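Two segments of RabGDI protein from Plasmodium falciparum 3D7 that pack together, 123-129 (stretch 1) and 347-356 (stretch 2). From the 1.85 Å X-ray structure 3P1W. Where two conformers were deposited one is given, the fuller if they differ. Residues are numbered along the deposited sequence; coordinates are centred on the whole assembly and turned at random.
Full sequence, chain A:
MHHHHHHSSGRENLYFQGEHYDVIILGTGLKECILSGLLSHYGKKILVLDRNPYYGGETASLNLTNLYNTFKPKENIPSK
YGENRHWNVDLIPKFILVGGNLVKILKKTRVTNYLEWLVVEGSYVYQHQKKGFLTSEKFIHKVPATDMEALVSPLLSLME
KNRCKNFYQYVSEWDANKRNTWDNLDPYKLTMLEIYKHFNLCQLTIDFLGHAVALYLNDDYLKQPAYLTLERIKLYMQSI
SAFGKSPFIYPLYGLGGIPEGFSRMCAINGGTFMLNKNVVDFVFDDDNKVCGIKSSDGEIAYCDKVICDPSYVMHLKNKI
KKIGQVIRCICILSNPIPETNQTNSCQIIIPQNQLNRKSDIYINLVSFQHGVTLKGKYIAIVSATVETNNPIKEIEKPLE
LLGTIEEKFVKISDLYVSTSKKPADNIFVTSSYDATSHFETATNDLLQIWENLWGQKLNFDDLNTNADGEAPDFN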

ATOM      1  N   SER A 123      -5.013 -14.257  -2.786  1.00 26.52           N
ATOM      2  CA  SER A 123      -4.768 -13.212  -3.771  1.00 26.06           C
ATOM      3  C   SER A 123      -5.593 -13.550  -4.994  1.00 24.31           C
ATOM      4  O   SER A 123      -5.486 -14.679  -5.510  1.00 24.73           O
ATOM      5  CB  SER A 123      -3.299 -13.223  -4.172  1.00 27.68           C
ATOM      6  OG  SER A 123      -2.443 -13.322  -3.045  1.00 32.81           O
ATOM      7  N   TYR A 124      -6.407 -12.596  -5.446  1.00 21.80           N
ATOM      8  CA  TYR A 124      -7.356 -12.774  -6.537  1.00 21.08           C
ATOM      9  C   TYR A 124      -7.145 -11.684  -7.568  1.00 20.72           C
ATOM     10  O   TYR A 124      -6.689 -10.551  -7.241  1.00 19.79           O
ATOM     11  CB  TYR A 124      -8.815 -12.747  -6.040  1.00 20.58           C
ATOM     12  CG  TYR A 124      -9.120 -13.936  -5.165  1.00 22.29           C
ATOM     13  CD1 TYR A 124      -9.753 -15.052  -5.688  1.00 25.19           C
ATOM     14  CD2 TYR A 124      -8.693 -13.973  -3.830  1.00 23.35           C
ATOM     15  CE1 TYR A 124      -9.987 -16.174  -4.907  1.00 27.74           C
ATOM     16  CE2 TYR A 124      -8.910 -15.115  -3.029  1.00 27.75           C
ATOM     17  CZ  TYR A 124      -9.540 -16.209  -3.581  1.00 28.35           C
ATOM     18  OH  TYR A 124      -9.785 -17.342  -2.815  1.00 33.14           O
ATOM     19  N   VAL A 125      -7.548 -11.997  -8.799  1.00 19.82           N
ATOM     20  CA  VAL A 125      -7.534 -11.038  -9.880  1.00 17.91           C
ATOM     21  C   VAL A 125      -8.868 -11.118 -10.643  1.00 19.07           C
ATOM     22  O   VAL A 125      -9.460 -12.198 -10.771  1.00 20.19           O
ATOM     23  CB  VAL A 125      -6.333 -11.259 -10.800  1.00 17.99           C
ATOM     24  CG1 VAL A 125      -6.377 -12.672 -11.484  1.00 18.95           C
ATOM     25  CG2 VAL A 125      -6.199 -10.115 -11.837  1.00 16.70           C
ATOM     26  N   TYR A 126      -9.328  -9.973 -11.141  1.00 18.64           N
ATOM     27  CA  TYR A 126     -10.597  -9.907 -11.899  1.00 19.31           C
ATOM     28  C   TYR A 126     -10.350 -10.166 -13.380  1.00 20.32           C
ATOM     29  O   TYR A 126      -9.493  -9.533 -14.005  1.00 21.26           O
ATOM     30  CB  TYR A 126     -11.158  -8.512 -11.696  1.00 18.50           C
ATOM     31  CG  TYR A 126     -12.559  -8.235 -12.154  1.00 19.08           C
ATOM     32  CD1 TYR A 126     -13.547  -7.959 -11.231  1.00 20.87           C
ATOM     33  CD2 TYR A 126     -12.864  -8.112 -13.505  1.00 21.93           C
ATOM     34  CE1 TYR A 126     -14.815  -7.619 -11.632  1.00 23.47           C
ATOM     35  CE2 TYR A 126     -14.129  -7.765 -13.912  1.00 22.94           C
ATOM     36  CZ  TYR A 126     -15.097  -7.524 -12.950  1.00 25.17           C
ATOM     37  OH  TYR A 126     -16.362  -7.193 -13.326  1.00 27.38           O
ATOM     38  N   GLN A 127     -11.101 -11.122 -13.933  1.00 22.32           N
ATOM     39  CA  GLN A 127     -11.137 -11.399 -15.348  1.00 23.21           C
ATOM     40  C   GLN A 127     -12.562 -11.944 -15.616  1.00 24.09           C
ATOM     41  O   GLN A 127     -12.910 -13.053 -15.206  1.00 23.09           O
ATOM     42  CB  GLN A 127     -10.066 -12.433 -15.762  1.00 24.88           C
ATOM     43  CG  GLN A 127     -10.002 -12.628 -17.279  1.00 27.93           C
ATOM     44  CD  GLN A 127      -9.498 -13.994 -17.723  1.00 30.95           C
ATOM     45  OE1 GLN A 127     -10.276 -14.840 -18.189  1.00 34.34           O
ATOM     46  NE2 GLN A 127      -8.191 -14.211 -17.601  1.00 31.57           N
ATOM     47  N   HIS A 128     -13.391 -11.117 -16.230  1.00 24.62           N
ATOM     48  CA  HIS A 128     -14.769 -11.492 -16.482  1.00 25.61           C
ATOM     49  C   HIS A 128     -14.828 -12.615 -17.530  1.00 27.49           C
ATOM     50  O   HIS A 128     -14.203 -12.534 -18.593  1.00 27.89           O
ATOM     51  CB  HIS A 128     -15.553 -10.306 -16.967  1.00 26.12           C
ATOM     52  CG  HIS A 128     -17.021 -10.576 -17.122  1.00 29.00           C
ATOM     53  ND1 HIS A 128     -17.721 -10.233 -18.253  1.00 34.09           N
ATOM     54  CD2 HIS A 128     -17.914 -11.165 -16.289  1.00 30.03           C
ATOM     55  CE1 HIS A 128     -18.992 -10.573 -18.104  1.00 33.22           C
ATOM     56  NE2 HIS A 128     -19.137 -11.126 -16.913  1.00 31.67           N
ATOM     57  N   GLN A 129     -15.565 -13.657 -17.191  1.00 28.09           N
ATOM     58  CA  GLN A 129     -15.826 -14.746 -18.120  1.00 29.65           C
ATOM     59  C   GLN A 129     -17.331 -14.848 -18.254  1.00 30.72           C
ATOM     60  O   GLN A 129     -18.050 -15.015 -17.262  1.00 29.53           O
ATOM     61  CB  GLN A 129     -15.218 -16.027 -17.576  1.00 30.25           C
ATOM     62  CG  GLN A 129     -13.683 -15.923 -17.451  1.00 30.82           C
ATOM     63  CD  GLN A 129     -13.052 -17.115 -16.769  1.00 33.04           C
ATOM     64  OE1 GLN A 129     -13.745 -17.990 -16.239  1.00 33.77           O
ATOM     65  NE2 GLN A 129     -11.723 -17.167 -16.792  1.00 32.17           N
ATOM     66  N   GLN A 347      -6.913 -10.118  -1.041  1.00 19.87           N
ATOM     67  CA  GLN A 347      -6.687  -8.977  -1.924  1.00 18.97           C
ATOM     68  C   GLN A 347      -7.262  -9.328  -3.305  1.00 19.98           C
ATOM     69  O   GLN A 347      -7.049 -10.455  -3.810  1.00 21.61           O
ATOM     70  CB  GLN A 347      -5.190  -8.703  -2.064  1.00 20.41           C
ATOM     71  CG  GLN A 347      -4.821  -7.507  -2.987  1.00 20.79           C
ATOM     72  CD  GLN A 347      -3.330  -7.174  -2.933  1.00 25.61           C
ATOM     73  OE1 GLN A 347      -2.922  -6.011  -3.023  1.00 25.00           O
ATOM     74  NE2 GLN A 347      -2.520  -8.193  -2.752  1.00 29.62           N
ATOM     75  N   ILE A 348      -8.004  -8.397  -3.892  1.00 17.95           N
ATOM     76  CA  ILE A 348      -8.505  -8.511  -5.247  1.00 17.72           C
ATOM     77  C   ILE A 348      -7.991  -7.343  -6.053  1.00 17.09           C
ATOM     78  O   ILE A 348      -8.193  -6.192  -5.677  1.00 16.89           O
ATOM     79  CB  ILE A 348     -10.055  -8.513  -5.302  1.00 18.32           C
ATOM     80  CG1 ILE A 348     -10.664  -9.644  -4.455  1.00 18.11           C
ATOM     81  CG2 ILE A 348     -10.569  -8.592  -6.742  1.00 19.23           C
ATOM     82  CD1 ILE A 348     -12.158  -9.448  -4.178  1.00 19.54           C
ATOM     83  N   ILE A 349      -7.254  -7.647  -7.104  1.00 16.75           N
ATOM     84  CA  ILE A 349      -6.732  -6.671  -8.019  1.00 16.55           C
ATOM     85  C   ILE A 349      -7.618  -6.668  -9.257  1.00 17.65           C
ATOM     86  O   ILE A 349      -7.799  -7.717  -9.912  1.00 18.71           O
ATOM     87  CB  ILE A 349      -5.263  -6.962  -8.357  1.00 18.11           C
ATOM     88  CG1 ILE A 349      -4.412  -6.805  -7.089  1.00 19.29           C
ATOM     89  CG2 ILE A 349      -4.751  -6.035  -9.507  1.00 17.91           C
ATOM     90  CD1 ILE A 349      -2.964  -7.283  -7.187  1.00 21.91           C
ATOM     91  N   ILE A 350      -8.141  -5.495  -9.594  1.00 17.05           N
ATOM     92  CA  ILE A 350      -8.984  -5.352 -10.798  1.00 17.48           C
ATOM     93  C   ILE A 350      -8.254  -4.548 -11.886  1.00 17.14           C
ATOM     94  O   ILE A 350      -8.145  -3.306 -11.794  1.00 15.91           O
ATOM     95  CB  ILE A 350     -10.328  -4.703 -10.488  1.00 17.24           C
ATOM     96  CG1 ILE A 350     -11.034  -5.402  -9.313  1.00 16.78           C
ATOM     97  CG2 ILE A 350     -11.209  -4.688 -11.813  1.00 18.10           C
ATOM     98  CD1 ILE A 350     -12.344  -4.721  -8.853  1.00 17.28           C
ATOM     99  N   PRO A 351      -7.723  -5.252 -12.904  1.00 17.53           N
ATOM    100  CA  PRO A 351      -6.984  -4.545 -13.946  1.00 18.37           C
ATOM    101  C   PRO A 351      -7.891  -3.566 -14.676  1.00 18.11           C
ATOM    102  O   PRO A 351      -9.047  -3.875 -14.956  1.00 18.81           O
ATOM    103  CB  PRO A 351      -6.480  -5.664 -14.850  1.00 19.34           C
ATOM    104  CG  PRO A 351      -6.449  -6.866 -13.974  1.00 20.41           C
ATOM    105  CD  PRO A 351      -7.553  -6.717 -13.000  1.00 18.55           C
ATOM    106  N   GLN A 352      -7.361  -2.382 -14.946  1.00 18.97           N
ATOM    107  CA  GLN A 352      -8.144  -1.277 -15.487  1.00 19.15           C
ATOM    108  C   GLN A 352      -8.937  -1.615 -16.772  1.00 20.94           C
ATOM    109  O   GLN A 352     -10.076  -1.147 -16.944  1.00 19.88           O
ATOM    110  CB  GLN A 352      -7.225  -0.066 -15.680  1.00 19.50           C
ATOM    111  CG  GLN A 352      -6.103  -0.291 -16.725  1.00 21.51           C
ATOM    112  CD  GLN A 352      -5.018   0.729 -16.626  1.00 22.14           C
ATOM    113  OE1 GLN A 352      -4.852   1.528 -17.538  1.00 23.49           O
ATOM    114  NE2 GLN A 352      -4.289   0.741 -15.512  1.00 19.36           N
ATOM    115  N   ASN A 353      -8.356  -2.442 -17.652  0.50 21.30           N
ATOM    116  CA  ASN A 353      -9.023  -2.794 -18.922  0.50 22.61           C
ATOM    117  C   ASN A 353     -10.294  -3.618 -18.723  0.50 23.16           C
ATOM    118  O   ASN A 353     -11.165  -3.671 -19.613  0.50 23.91           O
ATOM    119  CB  ASN A 353      -8.050  -3.452 -19.930  0.50 23.23           C
ATOM    120  CG  ASN A 353      -7.502  -4.806 -19.468  0.50 22.92           C
ATOM    121  OD1 ASN A 353      -7.667  -5.218 -18.329  0.50 21.09           O
ATOM    122  ND2 ASN A 353      -6.837  -5.508 -20.387  0.50 28.88           N
ATOM    123  N   GLN A 354     -10.397  -4.265 -17.558  1.00 22.43           N
ATOM    124  CA  GLN A 354     -11.597  -5.004 -17.166  1.00 22.30           C
ATOM    125  C   GLN A 354     -12.827  -4.138 -16.854  1.00 22.79           C
ATOM    126  O   GLN A 354     -13.987  -4.570 -17.037  1.00 23.41           O
ATOM    127  CB  GLN A 354     -11.289  -5.935 -15.985  1.00 21.28           C
ATOM    128  CG  GLN A 354     -10.468  -7.141 -16.371  1.00 23.46           C
ATOM    129  CD  GLN A 354     -11.260  -8.162 -17.185  1.00 25.09           C
ATOM    130  OE1 GLN A 354     -12.432  -8.491 -16.876  1.00 23.05           O
ATOM    131  NE2 GLN A 354     -10.609  -8.705 -18.201  1.00 26.11           N
ATOM    132  N   LEU A 355     -12.596  -2.911 -16.441  1.00 20.98           N
ATOM    133  CA  LEU A 355     -13.700  -2.010 -16.143  1.00 21.34           C
ATOM    134  C   LEU A 355     -13.665  -0.785 -17.042  1.00 20.89           C
ATOM    135  O   LEU A 355     -14.219   0.247 -16.707  1.00 21.34           O
ATOM    136  CB  LEU A 355     -13.676  -1.627 -14.668  1.00 20.60           C
ATOM    137  CG  LEU A 355     -14.015  -2.753 -13.687  1.00 21.61           C
ATOM    138  CD1 LEU A 355     -13.856  -2.220 -12.261  1.00 21.24           C
ATOM    139  CD2 LEU A 355     -15.425  -3.367 -13.896  1.00 25.63           C
ATOM    140  N   ASN A 356     -12.980  -0.893 -18.177  1.00 20.87           N
ATOM    141  CA  ASN A 356     -12.985   0.162 -19.215  0.50 21.11           C
ATOM    142  C   ASN A 356     -12.567   1.511 -18.710  1.00 20.58           C
ATOM    143  O   ASN A 356     -13.176   2.539 -19.035  1.00 20.03           O
ATOM    144  CB  ASN A 356     -14.364   0.288 -19.856  0.50 22.13           C
ATOM    145  CG  ASN A 356     -14.983  -1.014 -20.080  0.50 20.62           C
ATOM    146  OD1 ASN A 356     -14.529  -1.781 -20.914  0.50 22.01           O
ATOM    147  ND2 ASN A 356     -16.034  -1.298 -19.336  0.50 18.37           N
TER
HETATM  148  O   HOH W   1     -12.121 -10.759 -19.482  1.00 30.68           O

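Two strands far apart in sequence pair in parallel through their backbones, and where the second strand ends a glutamine side chain takes over the pairing while a tyrosine side chain packs against the turn. Ser123, Tyr124 and Val125 lie beside Gln347, Ile348 and Ile349, with CA atoms 4.6 to 5.0 Å apart and the strand directions 28° from exactly parallel. Three backbone hydrogen bonds join them: Tyr124 N donates to Gln347 O at 2.8 Å, Ile349 N to Tyr124 O at 3.0 Å, and Tyr126 N to Ile349 O at 3.0 Å. Tyr124 thus uses both its N and its O, reaching the residues before and after its partner Ile348, as is usual in a parallel ladder. The same carbonyls also receive CA-H...O contacts, the shortest from Val125 CA to Ile349 O at 3.3 Å.

Side chains alternate between the faces of the sheet. Those of Ser123, Val125, Gln347 and Ile349 share one face; those of Tyr124 and Ile348 lie on the other, where Tyr124 CB meets Ile348 CG1 at 3.9 Å. The end of the Tyr124 side chain leads away from the second stretch, and its hydroxyl is hydrogen-bonded elsewhere in the structure.

Beyond Ile350 the second stretch leaves the ladder. Pro351, which has no amide hydrogen to donate, places CD 3.6 Å from Tyr126 O and 3.8 Å from Val125 CG2, so its contacts here are by packing. A short 3-10 segment follows, with Gln354 N bonded to Pro351 O at 3.0 Å, and brings Gln354 back toward the first strand. With chi1 and chi2 both m, its side chain sets OE1 2.9 Å from His128 N, in a nearly straight hydrogen bond of 174°. A side-chain amide oxygen here accepts from a strand NH, the role played by backbone carbonyls farther back along the strand. The other end of the same amide is tied in by water 1, which accepts from Gln354 NE2 at 2.9 Å and donates to His128 O at 2.9 Å; both backbone polar atoms of His128 are therefore engaged, one directly and one through water.

Tyr126 has the largest area covered by the other stretch, 117 Å². Ile350 CG2 sits over one face of its ring, 4.2 Å from the centroid of Tyr126, in a CH-pi contact. Gln354 OE1 lies at the ring edge, 3.4 Å from Tyr126 CD2, and Leu355 CD2 approaches Tyr126 OH at 4.0 Å.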